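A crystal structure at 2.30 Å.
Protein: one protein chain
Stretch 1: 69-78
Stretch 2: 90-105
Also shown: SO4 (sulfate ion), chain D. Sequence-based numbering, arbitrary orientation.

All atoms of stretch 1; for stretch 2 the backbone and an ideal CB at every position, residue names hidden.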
# COMPACT_ATOMS: atom_id res chain seq x y z
N SER A 69 -28.54 -4.15 2.25
CA SER A 69 -27.40 -3.43 1.67
C SER A 69 -26.10 -4.06 2.12
O SER A 69 -25.75 -3.99 3.30
CB SER A 69 -27.42 -1.96 2.07
OG SER A 69 -28.59 -1.32 1.60
N ASP A 70 -25.38 -4.67 1.18
CA ASP A 70 -24.09 -5.26 1.48
C ASP A 70 -22.98 -4.22 1.25
O ASP A 70 -23.23 -3.13 0.72
CB ASP A 70 -23.84 -6.50 0.62
CG ASP A 70 -23.57 -6.16 -0.82
OD1 ASP A 70 -24.03 -5.11 -1.30
OD2 ASP A 70 -22.87 -6.96 -1.48
N HIS A 71 -21.76 -4.57 1.65
CA HIS A 71 -20.63 -3.66 1.60
C HIS A 71 -19.46 -4.28 0.86
O HIS A 71 -19.31 -5.50 0.84
CB HIS A 71 -20.20 -3.32 3.03
CG HIS A 71 -21.22 -2.54 3.81
ND1 HIS A 71 -22.40 -3.10 4.26
CD2 HIS A 71 -21.22 -1.26 4.25
CE1 HIS A 71 -23.09 -2.19 4.92
NE2 HIS A 71 -22.39 -1.06 4.93
N LEU A 72 -18.61 -3.44 0.27
CA LEU A 72 -17.41 -3.89 -0.43
C LEU A 72 -16.38 -4.46 0.54
O LEU A 72 -16.07 -3.85 1.55
CB LEU A 72 -16.78 -2.73 -1.19
CG LEU A 72 -17.57 -2.17 -2.37
CD1 LEU A 72 -16.93 -0.87 -2.85
CD2 LEU A 72 -17.65 -3.18 -3.50
N LYS A 73 -15.84 -5.63 0.21
CA LYS A 73 -14.83 -6.27 1.04
C LYS A 73 -13.41 -5.81 0.70
O LYS A 73 -12.55 -5.73 1.58
CB LYS A 73 -14.92 -7.79 0.90
CG LYS A 73 -16.31 -8.35 1.24
CD LYS A 73 -16.79 -7.95 2.65
CE LYS A 73 -18.28 -8.22 2.85
NZ LYS A 73 -18.82 -7.38 3.95
N VAL A 74 -13.18 -5.52 -0.58
CA VAL A 74 -11.85 -5.13 -1.03
C VAL A 74 -11.94 -4.16 -2.20
O VAL A 74 -12.76 -4.33 -3.11
CB VAL A 74 -11.01 -6.38 -1.42
CG1 VAL A 74 -11.75 -7.24 -2.43
CG2 VAL A 74 -9.63 -5.98 -1.95
N ILE A 75 -11.12 -3.11 -2.13
CA ILE A 75 -10.98 -2.13 -3.19
C ILE A 75 -9.54 -2.21 -3.70
O ILE A 75 -8.60 -2.06 -2.92
CB ILE A 75 -11.20 -0.69 -2.70
CG1 ILE A 75 -12.56 -0.54 -1.99
CG2 ILE A 75 -11.11 0.27 -3.86
CD1 ILE A 75 -13.71 -0.73 -2.88
N LEU A 76 -9.38 -2.45 -5.00
CA LEU A 76 -8.07 -2.54 -5.63
C LEU A 76 -7.87 -1.37 -6.58
O LEU A 76 -8.66 -1.16 -7.49
CB LEU A 76 -7.95 -3.86 -6.40
CG LEU A 76 -6.61 -4.19 -7.05
CD1 LEU A 76 -5.51 -4.34 -6.00
CD2 LEU A 76 -6.74 -5.46 -7.87
N LEU A 77 -6.80 -0.60 -6.36
CA LEU A 77 -6.54 0.60 -7.14
C LEU A 77 -5.44 0.36 -8.17
O LEU A 77 -4.39 -0.18 -7.85
CB LEU A 77 -6.13 1.76 -6.22
CG LEU A 77 -7.09 2.16 -5.11
CD1 LEU A 77 -6.49 3.29 -4.27
CD2 LEU A 77 -8.46 2.59 -5.65
N GLY A 78 -5.71 0.75 -9.41
CA GLY A 78 -4.76 0.61 -10.50
C GLY A 78 -3.64 1.62 -10.40
O GLY A 78 -3.80 2.70 -9.83
N UNK A 90 -10.41 10.29 -4.74
CA UNK A 90 -10.99 9.32 -5.67
C UNK A 90 -12.03 8.42 -4.99
O UNK A 90 -13.13 8.26 -5.48
CB UNK A 90 -9.88 8.46 -6.28
N UNK A 91 -11.64 7.82 -3.86
CA UNK A 91 -12.54 6.94 -3.10
C UNK A 91 -13.80 7.70 -2.70
O UNK A 91 -14.91 7.21 -2.87
CB UNK A 91 -11.84 6.39 -1.86
N UNK A 92 -13.62 8.90 -2.17
CA UNK A 92 -14.75 9.74 -1.80
C UNK A 92 -15.66 10.04 -2.98
O UNK A 92 -16.88 10.02 -2.86
CB UNK A 92 -14.25 11.05 -1.19
N UNK A 93 -15.06 10.35 -4.12
CA UNK A 93 -15.84 10.69 -5.30
C UNK A 93 -16.67 9.53 -5.82
O UNK A 93 -17.83 9.69 -6.14
CB UNK A 93 -14.91 11.19 -6.41
N UNK A 94 -16.07 8.34 -5.88
CA UNK A 94 -16.72 7.20 -6.54
C UNK A 94 -17.44 6.23 -5.64
O UNK A 94 -18.28 5.48 -6.14
CB UNK A 94 -15.67 6.42 -7.33
N UNK A 95 -17.14 6.22 -4.35
CA UNK A 95 -17.71 5.24 -3.45
C UNK A 95 -18.54 5.91 -2.36
O UNK A 95 -18.06 6.80 -1.67
CB UNK A 95 -16.60 4.39 -2.83
N UNK A 96 -19.79 5.48 -2.23
CA UNK A 96 -20.67 5.98 -1.19
C UNK A 96 -20.17 5.45 0.14
O UNK A 96 -19.66 4.33 0.20
CB UNK A 96 -22.12 5.57 -1.44
N UNK A 97 -20.31 6.25 1.19
CA UNK A 97 -19.88 5.82 2.53
C UNK A 97 -20.51 4.49 2.94
O UNK A 97 -19.84 3.65 3.56
CB UNK A 97 -20.23 6.89 3.56
N UNK A 98 -21.77 4.26 2.58
CA UNK A 98 -22.44 3.02 2.98
C UNK A 98 -22.06 1.79 2.14
O UNK A 98 -22.56 0.71 2.40
CB UNK A 98 -23.95 3.22 2.90
N UNK A 99 -21.19 1.96 1.14
CA UNK A 99 -20.62 0.81 0.42
C UNK A 99 -19.37 0.30 1.16
O UNK A 99 -18.87 -0.79 0.86
CB UNK A 99 -20.27 1.19 -1.02
N UNK A 100 -18.87 1.08 2.11
CA UNK A 100 -17.63 0.74 2.80
C UNK A 100 -17.79 0.55 4.28
O UNK A 100 -18.70 1.09 4.90
CB UNK A 100 -16.58 1.83 2.55
N UNK A 101 -16.89 -0.25 4.84
CA UNK A 101 -16.79 -0.48 6.27
C UNK A 101 -15.36 -0.19 6.69
O UNK A 101 -14.44 -0.20 5.86
CB UNK A 101 -17.20 -1.91 6.64
N UNK A 102 -15.19 0.07 7.98
CA UNK A 102 -13.87 0.27 8.56
C UNK A 102 -12.93 -0.87 8.15
O UNK A 102 -11.78 -0.64 7.86
CB UNK A 102 -13.97 0.37 10.08
N UNK A 103 -13.46 -2.10 8.11
CA UNK A 103 -12.67 -3.28 7.80
C UNK A 103 -12.52 -3.64 6.30
O UNK A 103 -11.87 -4.63 5.98
CB UNK A 103 -13.30 -4.47 8.53
N UNK A 104 -13.11 -2.86 5.40
CA UNK A 104 -12.91 -3.08 3.97
C UNK A 104 -11.43 -2.92 3.64
O UNK A 104 -10.80 -1.98 4.11
CB UNK A 104 -13.76 -2.11 3.14
N UNK A 105 -10.88 -3.83 2.84
CA UNK A 105 -9.46 -3.79 2.51
C UNK A 105 -9.17 -2.86 1.34
O UNK A 105 -9.96 -2.75 0.41
CB UNK A 105 -8.96 -5.20 2.19
S SO4 D . -17.30 2.02 13.21
O1 SO4 D . -17.98 1.16 14.19
O2 SO4 D . -18.31 2.55 12.29
O3 SO4 D . -16.33 1.25 12.43
O4 SO4 D . -16.59 3.11 13.88

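Position 90 is helical, and its CB points toward stretch 1 with nothing there within 5.5 Å, so many residues would suit; it is Val90. At 91, also helical, CB points sideways, and only a side chain with some length could reach the apolar groups of Ile75 and Leu77. Leu91 does so: CD2 lies 4.0 Å from Ile75 CG2 and 4.3 Å from Leu77 CD2. Positions 92, 93 and 94 are out of reach and unconstrained by stretch 1; they are Asn92, His93 and Phe94.

Position 95 leaves helical phi/psi (-119/126), and its CB points toward stretch 1, 5.3 Å from Leu72 CD1. A medium aliphatic residue suits this apolar surface. Ile95 places CG2 4.2 Å from Leu72 CD1 and CD1 3.8 Å from Ile75 CD1.

Position 96 is out of reach and 97 points away, so stretch 1 asks little of either; they are Arg96 and Asp97. At 98 the ideal CB is 5.0 Å from His71 NE2, and a small or polar residue would fit. Asp98 turns from the ring to Arg96, its OD2 2.6 Å from Arg96 NH1 in a salt bridge.

At 99 the backbone carries the contact: Leu72 N donates to the O of 99 at 2.7 Å and 162°, which any side chain would permit. CB points away, though 4.3 Å from Leu72 CD1. Glu99 uses OE1 to accept from Arg96 N at 2.8 Å, bracing the 3-10 segment.

CB of 100 points away, so a long apolar chain is needed to return to Leu72 and Ile75. Leu100 manages this, its CD2 4.2 Å from Leu72 CD1 and 4.1 Å from Ile75 CG1.

At 101 CB points sideways, 4.7 Å from His71 CD2; an aromatic, aliphatic or long planar group could cover the imidazole. Arg101 lays its guanidinium over one ring face, with NH1 3.5 Å from His71 CE1.

Position 102, out of reach, is Arg102, whose NE donates to sulfate O3 at 2.7 Å. Position 103, sideways and without side-chain contact, is Ser103.

Position 104 ends a type I turn begun at 101. Its CB sits 3.3 Å from the acceptor Leu72 O, favouring a small donor such as serine or threonine. Ser104 OG donates to Leu72 O at 2.7 Å and accepts from Arg101 N at 3.0 Å, tying the turn to stretch 1.

Position 105 pairs in parallel with Val74: its N donates to Lys73 O, and Ile75 N to its O, both at 2.8 Å. CB shares Val74's face, where beta-branched or aromatic residues suit. Tyr105 packs CB 4.2 Å from Val74 CG2.

Stretch 2, residues 90-105: VLNHFIRDDELRRSSY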
# COMPACT_ATOMS: atom_id res chain seq x y z
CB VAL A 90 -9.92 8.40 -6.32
CG1 VAL A 90 -10.57 7.26 -7.11
CG2 VAL A 90 -8.97 9.20 -7.22
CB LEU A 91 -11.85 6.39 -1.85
CG LEU A 91 -10.71 5.39 -2.09
CD1 LEU A 91 -9.96 5.14 -0.78
CD2 LEU A 91 -11.23 4.08 -2.70
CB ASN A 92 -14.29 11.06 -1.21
CG ASN A 92 -15.44 11.97 -0.85
OD1 ASN A 92 -16.15 11.71 0.11
ND2 ASN A 92 -15.64 13.03 -1.61
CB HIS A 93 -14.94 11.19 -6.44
CG HIS A 93 -15.72 11.73 -7.60
ND1 HIS A 93 -15.93 13.08 -7.78
CD2 HIS A 93 -16.43 11.10 -8.57
CE1 HIS A 93 -16.70 13.26 -8.84
NE2 HIS A 93 -17.02 12.07 -9.33
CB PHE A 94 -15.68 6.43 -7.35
CG PHE A 94 -15.23 7.16 -8.58
CD1 PHE A 94 -16.07 7.26 -9.67
CD2 PHE A 94 -13.99 7.75 -8.65
CE1 PHE A 94 -15.67 7.93 -10.82
CE2 PHE A 94 -13.58 8.42 -9.79
CZ PHE A 94 -14.43 8.50 -10.87
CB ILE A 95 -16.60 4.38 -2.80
CG1 ILE A 95 -15.69 3.80 -3.88
CG2 ILE A 95 -17.19 3.26 -1.97
CD1 ILE A 95 -14.54 2.99 -3.32
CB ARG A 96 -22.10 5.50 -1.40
CG ARG A 96 -22.77 5.96 -2.70
CD ARG A 96 -23.97 5.05 -3.00
NE ARG A 96 -24.81 4.88 -1.82
CZ ARG A 96 -25.67 5.79 -1.36
NH1 ARG A 96 -26.39 5.52 -0.27
NH2 ARG A 96 -25.83 6.96 -1.98
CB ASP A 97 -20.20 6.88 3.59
CG ASP A 97 -19.18 8.02 3.61
OD1 ASP A 97 -19.05 8.66 4.67
OD2 ASP A 97 -18.50 8.28 2.59
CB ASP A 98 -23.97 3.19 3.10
CG ASP A 98 -24.66 3.53 1.78
OD1 ASP A 98 -24.09 3.31 0.69
OD2 ASP A 98 -25.81 4.03 1.84
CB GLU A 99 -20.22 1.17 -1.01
CG GLU A 99 -21.35 1.70 -1.89
CD GLU A 99 -20.85 2.14 -3.27
OE1 GLU A 99 -21.00 3.34 -3.62
OE2 GLU A 99 -20.30 1.28 -4.01
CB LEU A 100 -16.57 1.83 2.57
CG LEU A 100 -16.09 2.00 1.13
CD1 LEU A 100 -15.25 3.26 0.99
CD2 LEU A 100 -15.31 0.77 0.68
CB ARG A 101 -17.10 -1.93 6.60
CG ARG A 101 -18.53 -2.32 6.36
CD ARG A 101 -18.80 -3.73 6.86
NE ARG A 101 -20.24 -4.00 6.91
CZ ARG A 101 -21.06 -3.60 7.88
NH1 ARG A 101 -22.35 -3.91 7.82
NH2 ARG A 101 -20.61 -2.88 8.91
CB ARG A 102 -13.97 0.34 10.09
CG ARG A 102 -12.64 0.48 10.82
CD ARG A 102 -12.84 0.34 12.32
NE ARG A 102 -13.67 1.41 12.89
CZ ARG A 102 -13.22 2.60 13.27
NH1 ARG A 102 -11.93 2.92 13.15
NH2 ARG A 102 -14.06 3.49 13.79
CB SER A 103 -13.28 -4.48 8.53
OG SER A 103 -14.57 -4.75 8.02
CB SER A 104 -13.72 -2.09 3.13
OG SER A 104 -15.10 -2.17 3.40
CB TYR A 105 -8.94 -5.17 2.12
CG TYR A 105 -9.01 -6.21 3.21
CD1 TYR A 105 -8.06 -6.24 4.22
CD2 TYR A 105 -9.99 -7.19 3.21
CE1 TYR A 105 -8.10 -7.21 5.22
CE2 TYR A 105 -10.04 -8.16 4.19
CZ TYR A 105 -9.10 -8.17 5.20
OH TYR A 105 -9.15 -9.13 6.19
O HOH W 1 -12.96 -7.03 4.29
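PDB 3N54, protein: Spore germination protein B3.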